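Local structure of molybdopterin biosynthesis enzyme, MoaB (Thermus thermophilus, 3MCH) at residues Gly32-Val37 against Lys156-Gly161; Lys52-Trp57 against Asp64-Asn69. The protein probably takes part in molybdenum cofactor biosynthesis, as a MogA/MoaB-family protein with a probable molybdopterin-binding domain. One frame throughout, in Å; residues are numbered along the deposited sequence.

Contact 1 of 2, residues Gly32-Val37 against Lys156-Gly161; sequences GGPFEV and KPWKEG
At G32 the chain meets the C-terminal tail carbonyl to carbonyl: G32 O lies 3.3 Å from G161 O, and because both are acceptors the pair is a packing contact and not a bond. The backbone angles of G32 (phi 94°, psi -25°) would press any side chain against the preceding carbonyl, so glycine suits the position whatever the tail does. G33 is small for a local reason as well, since a CB here would collide with the F35 ring. P34 carries the apolar part of the contact and illustrates how a turn can present a rigid side chain to a passing tail. It is the centre of an inverse gamma turn, closed by F35 N donating to G33 O at 2.6 Å. The pyrrolidine and the W158 side chain lie side by side, pointing the same way; P34 CG is 4.0 Å from W158 CE3, in an oblique approach to the indole, and P34 CB is 4.1 Å from W158 CB. W158 has CG between its backbone N and carbonyl carbon (chi1 63°), a torsion that brings the CE3 corner of the indole to the proline. P34 CG also sits 4.3 Å above one face of the F35 ring, toward its rim. At E36 the link becomes polar and indirect: a water donates to E36 OE2 at 2.8 Å and accepts from K156 NZ. On entering strand 35-43, the outermost of the sheet within this chain, the backbone pairs with strand 2-9, P34 (through its carbonyl) and E36 being bonded to F2. P147 of helix 146-154 touches both P34 and W158, so the tail lies beside that helix, where W158 also touches S151.

Contact 2 of 2, residues Lys52-Trp57 against Asp64-Asn69; sequences KVLRLW and DLILTN
Directly before the strand whose I66 packs against L54 and W57, two groups grip D64 OD2: the backbone N of R3 and the ammonium of K156. The carboxylate, which is buried, therefore meets a positive charge, an arrangement likely to favour its ionised form. Beyond it the contact turns apolar. I66 points toward the helix and uses both of its branches. Its CG2 lies 3.6 Å from L54 CD2 and, on another flank, 4.0 Å from W57 CE3, arriving at the edge of the indole near the ring plane. CD1 reaches further, to 3.8 Å from W57 CB. With CG1 anti to the carbonyl carbon (chi1 -65°), the ethyl arm of I66 runs to the helix backbone, its CD1 near L54 O, while CG2 meets L54. Helix 47-60 and strand 65-69 run nearly antiparallel here, at 163° with axes 10.1 Å apart, as expected where a helix returns along the sheet in a beta-alpha-beta crossover; this one joins strand 35-43 to strand 65-69, passing strand 2-9 between them. An alanine in place of I66 is likely to open a gap between L54 CD2 and the indole edge and leave the L54 methyl end freer to turn. The ring has further restraints: V53 CG1 sits over the centre of one face, 3.5 Å above the plane, and NE1 bonds to E41 OE2 on strand 35-43. L54 CD2 also meets T68 CG2 at 3.8 Å, the two side chains crossing at about a right angle. T68 divides its branches by chemistry: the torsion of 70° that turns OG1 between the backbone N and carbonyl carbon, where it bonds to N127 ND2, presents the methyl to L54.

How the contacts relate
The two contacts illustrate how place in the fold sets chemistry. Contact 2 is core, about 8 Å from the centre of the chain, and packs a helix on an inner strand through wholly buried side chains. Contact 1 lies at the surface, about 17 Å from that centre, where a tail without regular structure meets the start of the outermost strand of the sheet within this chain; its chemistry is mixed, with one proline-tryptophan contact and a water bridge. Both reach the same sheet, and contact 2 is nested within the loop that contact 1 closes. Their centres are about 19 Å apart, yet a salt bridge between K156 and D64 spans the two.

Contact 1 of 2, residues Gly32-Val37 against Lys156-Gly161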
loop_
_atom_site.group_PDB
_atom_site.type_symbol
_atom_site.label_atom_id
_atom_site.label_comp_id
_atom_site.label_asym_id
_atom_site.label_seq_id
_atom_site.Cartn_x
_atom_site.Cartn_y
_atom_site.Cartn_z
ATOM N N GLY B 32 -21.568 -13.667 -15.767
ATOM C CA GLY B 32 -22.598 -13.843 -14.760
ATOM C C GLY B 32 -22.793 -12.646 -13.852
ATOM O O GLY B 32 -23.873 -12.458 -13.291
ATOM N N GLY B 33 -21.749 -11.835 -13.704
ATOM C CA GLY B 33 -21.837 -10.664 -12.850
ATOM C C GLY B 33 -22.420 -9.459 -13.560
ATOM O O GLY B 33 -22.681 -9.518 -14.767
ATOM N N PRO B 34 -22.636 -8.344 -12.839
ATOM C CA PRO B 34 -23.197 -7.114 -13.404
ATOM C C PRO B 34 -22.181 -6.416 -14.292
ATOM O O PRO B 34 -21.885 -5.233 -14.111
ATOM C CB PRO B 34 -23.541 -6.299 -12.164
ATOM C CG PRO B 34 -22.432 -6.659 -11.230
ATOM C CD PRO B 34 -22.350 -8.173 -11.402
ATOM N N PHE B 35 -21.660 -7.166 -15.256
ATOM C CA PHE B 35 -20.651 -6.654 -16.170
ATOM C C PHE B 35 -20.972 -6.957 -17.623
ATOM O O PHE B 35 -21.498 -8.021 -17.950
ATOM C CB PHE B 35 -19.291 -7.286 -15.854
ATOM C CG PHE B 35 -18.867 -7.135 -14.427
ATOM C CD1 PHE B 35 -18.465 -5.896 -13.931
ATOM C CD2 PHE B 35 -18.887 -8.230 -13.564
ATOM C CE1 PHE B 35 -18.087 -5.748 -12.596
ATOM C CE2 PHE B 35 -18.511 -8.091 -12.225
ATOM C CZ PHE B 35 -18.112 -6.849 -11.741
ATOM N N GLU B 36 -20.647 -6.010 -18.491
ATOM C CA GLU B 36 -20.822 -6.196 -19.920
ATOM C C GLU B 36 -19.572 -5.613 -20.567
ATOM O O GLU B 36 -19.251 -4.432 -20.388
ATOM C CB GLU B 36 -22.104 -5.518 -20.425
ATOM C CG GLU B 36 -22.278 -4.060 -20.067
ATOM C CD GLU B 36 -23.664 -3.544 -20.424
ATOM O OE1 GLU B 36 -24.505 -4.351 -20.884
ATOM O OE2 GLU B 36 -23.917 -2.332 -20.241
ATOM N N VAL B 37 -18.839 -6.466 -21.277
ATOM C CA VAL B 37 -17.608 -6.049 -21.933
ATOM C C VAL B 37 -17.972 -5.265 -23.179
ATOM O O VAL B 37 -18.440 -5.832 -24.174
ATOM C CB VAL B 37 -16.737 -7.270 -22.300
ATOM C CG1 VAL B 37 -15.471 -6.819 -23.019
ATOM C CG2 VAL B 37 -16.373 -8.036 -21.027
ATOM N N LYS B 156 -23.859 4.529 -10.621
ATOM C CA LYS B 156 -24.827 3.651 -11.274
ATOM C C LYS B 156 -25.208 2.481 -10.367
ATOM O O LYS B 156 -24.390 1.988 -9.591
ATOM C CB LYS B 156 -24.259 3.110 -12.592
ATOM C CG LYS B 156 -23.994 4.178 -13.654
ATOM C CD LYS B 156 -23.277 3.607 -14.886
ATOM C CE LYS B 156 -24.111 2.548 -15.607
ATOM N NZ LYS B 156 -23.406 1.973 -16.797
ATOM N N PRO B 157 -26.467 2.025 -10.451
ATOM C CA PRO B 157 -26.952 0.909 -9.636
ATOM C C PRO B 157 -26.627 -0.443 -10.263
ATOM O O PRO B 157 -26.182 -0.520 -11.408
ATOM C CB PRO B 157 -28.451 1.159 -9.591
ATOM C CG PRO B 157 -28.713 1.636 -10.985
ATOM C CD PRO B 157 -27.575 2.624 -11.220
ATOM N N TRP B 158 -26.846 -1.508 -9.502
ATOM C CA TRP B 158 -26.604 -2.860 -9.996
ATOM C C TRP B 158 -27.464 -3.840 -9.210
ATOM O O TRP B 158 -27.852 -3.562 -8.074
ATOM C CB TRP B 158 -25.126 -3.234 -9.865
ATOM C CG TRP B 158 -24.631 -3.258 -8.457
ATOM C CD1 TRP B 158 -24.368 -2.181 -7.657
ATOM C CD2 TRP B 158 -24.350 -4.420 -7.674
ATOM N NE1 TRP B 158 -23.942 -2.603 -6.421
ATOM C CE2 TRP B 158 -23.925 -3.972 -6.403
ATOM C CE3 TRP B 158 -24.423 -5.795 -7.918
ATOM C CZ2 TRP B 158 -23.564 -4.855 -5.382
ATOM C CZ3 TRP B 158 -24.065 -6.674 -6.902
ATOM C CH2 TRP B 158 -23.645 -6.198 -5.649
ATOM N N LYS B 159 -27.763 -4.983 -9.821
ATOM C CA LYS B 159 -28.592 -5.998 -9.179
ATOM C C LYS B 159 -27.736 -7.181 -8.751
ATOM O O LYS B 159 -26.847 -7.610 -9.485
ATOM C CB LYS B 159 -29.684 -6.478 -10.140
ATOM C CG LYS B 159 -30.178 -5.410 -11.107
ATOM C CD LYS B 159 -30.606 -4.144 -10.381
ATOM C CE LYS B 159 -30.859 -3.008 -11.360
ATOM N NZ LYS B 159 -31.076 -1.708 -10.667
ATOM N N GLU B 160 -28.014 -7.709 -7.563
ATOM C CA GLU B 160 -27.257 -8.840 -7.042
ATOM C C GLU B 160 -27.819 -10.178 -7.529
ATOM O O GLU B 160 -28.721 -10.749 -6.916
ATOM C CB GLU B 160 -27.237 -8.792 -5.505
ATOM C CG GLU B 160 -28.597 -8.963 -4.838
ATOM C CD GLU B 160 -28.563 -8.682 -3.345
ATOM O OE1 GLU B 160 -27.620 -9.147 -2.667
ATOM O OE2 GLU B 160 -29.489 -8.005 -2.847
ATOM N N GLY B 161 -27.278 -10.670 -8.641
ATOM C CA GLY B 161 -27.732 -11.935 -9.191
ATOM C C GLY B 161 -27.017 -12.316 -10.475
ATOM O O GLY B 161 -25.925 -11.820 -10.757
HETATM O O HOH W 1 -24.277 -0.331 -18.319
#

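Contact 2 of 2, residues Lys52-Trp57 against Asp64-Asn69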
loop_
_atom_site.group_PDB
_atom_site.type_symbol
_atom_site.label_atom_id
_atom_site.label_comp_id
_atom_site.label_asym_id
_atom_site.label_seq_id
_atom_site.Cartn_x
_atom_site.Cartn_y
_atom_site.Cartn_z
ATOM N N LYS B 52 -3.297 7.049 -24.217
ATOM C CA LYS B 52 -4.285 7.520 -25.185
ATOM C C LYS B 52 -5.567 6.695 -25.102
ATOM O O LYS B 52 -6.669 7.245 -25.107
ATOM C CB LYS B 52 -3.738 7.455 -26.612
ATOM C CG LYS B 52 -4.741 7.959 -27.643
ATOM C CD LYS B 52 -4.236 7.833 -29.070
ATOM C CE LYS B 52 -5.300 8.299 -30.056
ATOM N NZ LYS B 52 -4.836 8.212 -31.471
ATOM N N VAL B 53 -5.415 5.377 -25.025
ATOM C CA VAL B 53 -6.563 4.482 -24.934
ATOM C C VAL B 53 -7.292 4.668 -23.606
ATOM O O VAL B 53 -8.513 4.784 -23.577
ATOM C CB VAL B 53 -6.138 2.999 -25.067
ATOM C CG1 VAL B 53 -7.346 2.090 -24.874
ATOM C CG2 VAL B 53 -5.515 2.755 -26.437
ATOM N N LEU B 54 -6.546 4.693 -22.506
ATOM C CA LEU B 54 -7.164 4.876 -21.196
ATOM C C LEU B 54 -7.900 6.206 -21.142
ATOM O O LEU B 54 -8.978 6.312 -20.556
ATOM C CB LEU B 54 -6.104 4.827 -20.088
ATOM C CG LEU B 54 -5.398 3.493 -19.834
ATOM C CD1 LEU B 54 -4.390 3.667 -18.697
ATOM C CD2 LEU B 54 -6.425 2.419 -19.485
ATOM N N ARG B 55 -7.312 7.223 -21.765
ATOM C CA ARG B 55 -7.900 8.555 -21.794
ATOM C C ARG B 55 -9.204 8.520 -22.587
ATOM O O ARG B 55 -10.224 9.057 -22.157
ATOM C CB ARG B 55 -6.923 9.536 -22.449
ATOM C CG ARG B 55 -7.229 11.000 -22.193
ATOM C CD ARG B 55 -6.380 11.894 -23.090
ATOM N NE ARG B 55 -4.954 11.582 -23.000
ATOM C CZ ARG B 55 -4.185 11.851 -21.948
ATOM N NH1 ARG B 55 -2.900 11.524 -21.966
ATOM N NH2 ARG B 55 -4.696 12.457 -20.883
ATOM N N LEU B 56 -9.150 7.883 -23.751
ATOM C CA LEU B 56 -10.303 7.748 -24.635
ATOM C C LEU B 56 -11.447 7.007 -23.949
ATOM O O LEU B 56 -12.582 7.485 -23.903
ATOM C CB LEU B 56 -9.903 6.974 -25.893
ATOM C CG LEU B 56 -9.947 7.655 -27.263
ATOM C CD1 LEU B 56 -9.019 8.857 -27.281
ATOM C CD2 LEU B 56 -9.542 6.649 -28.330
ATOM N N TRP B 57 -11.134 5.829 -23.420
ATOM C CA TRP B 57 -12.122 4.987 -22.758
ATOM C C TRP B 57 -12.800 5.630 -21.554
ATOM O O TRP B 57 -13.998 5.452 -21.342
ATOM C CB TRP B 57 -11.472 3.667 -22.342
ATOM C CG TRP B 57 -11.205 2.747 -23.496
ATOM C CD1 TRP B 57 -11.330 3.038 -24.829
ATOM C CD2 TRP B 57 -10.791 1.380 -23.423
ATOM N NE1 TRP B 57 -11.024 1.934 -25.586
ATOM C CE2 TRP B 57 -10.692 0.901 -24.749
ATOM C CE3 TRP B 57 -10.494 0.509 -22.365
ATOM C CZ2 TRP B 57 -10.311 -0.412 -25.045
ATOM C CZ3 TRP B 57 -10.116 -0.794 -22.660
ATOM C CH2 TRP B 57 -10.029 -1.243 -23.989
ATOM N N ASP B 64 -17.180 2.286 -17.342
ATOM C CA ASP B 64 -17.259 2.255 -15.888
ATOM C C ASP B 64 -16.037 1.590 -15.279
ATOM O O ASP B 64 -15.537 2.015 -14.238
ATOM C CB ASP B 64 -18.516 1.500 -15.458
ATOM C CG ASP B 64 -19.779 2.104 -16.040
ATOM O OD1 ASP B 64 -19.920 3.346 -15.972
ATOM O OD2 ASP B 64 -20.629 1.343 -16.558
ATOM N N LEU B 65 -15.560 0.545 -15.944
ATOM C CA LEU B 65 -14.402 -0.200 -15.470
ATOM C C LEU B 65 -13.419 -0.469 -16.591
ATOM O O LEU B 65 -13.809 -0.860 -17.690
ATOM C CB LEU B 65 -14.848 -1.548 -14.884
ATOM C CG LEU B 65 -13.737 -2.502 -14.434
ATOM C CD1 LEU B 65 -13.075 -1.969 -13.165
ATOM C CD2 LEU B 65 -14.317 -3.893 -14.176
ATOM N N ILE B 66 -12.141 -0.246 -16.317
ATOM C CA ILE B 66 -11.119 -0.553 -17.299
ATOM C C ILE B 66 -10.156 -1.527 -16.647
ATOM O O ILE B 66 -9.557 -1.226 -15.615
ATOM C CB ILE B 66 -10.321 0.683 -17.754
ATOM C CG1 ILE B 66 -11.236 1.648 -18.504
ATOM C CG2 ILE B 66 -9.150 0.238 -18.645
ATOM C CD1 ILE B 66 -10.662 3.047 -18.711
ATOM N N LEU B 67 -10.048 -2.710 -17.239
ATOM C CA LEU B 67 -9.143 -3.731 -16.752
ATOM C C LEU B 67 -8.004 -3.867 -17.752
ATOM O O LEU B 67 -8.202 -4.379 -18.859
ATOM C CB LEU B 67 -9.869 -5.078 -16.614
ATOM C CG LEU B 67 -11.043 -5.116 -15.627
ATOM C CD1 LEU B 67 -11.759 -6.464 -15.706
ATOM C CD2 LEU B 67 -10.530 -4.876 -14.208
ATOM N N THR B 68 -6.828 -3.369 -17.387
ATOM C CA THR B 68 -5.675 -3.517 -18.265
ATOM C C THR B 68 -5.024 -4.796 -17.763
ATOM O O THR B 68 -5.246 -5.201 -16.620
ATOM C CB THR B 68 -4.644 -2.359 -18.129
ATOM O OG1 THR B 68 -3.974 -2.444 -16.861
ATOM C CG2 THR B 68 -5.323 -1.005 -18.261
ATOM N N ASN B 69 -4.248 -5.454 -18.613
ATOM C CA ASN B 69 -3.547 -6.648 -18.185
ATOM C C ASN B 69 -2.171 -6.626 -18.836
ATOM O O ASN B 69 -2.041 -6.282 -20.012
ATOM C CB ASN B 69 -4.326 -7.923 -18.550
ATOM C CG ASN B 69 -4.358 -8.197 -20.044
ATOM O OD1 ASN B 69 -3.378 -8.660 -20.625
ATOM N ND2 ASN B 69 -5.492 -7.906 -20.671
#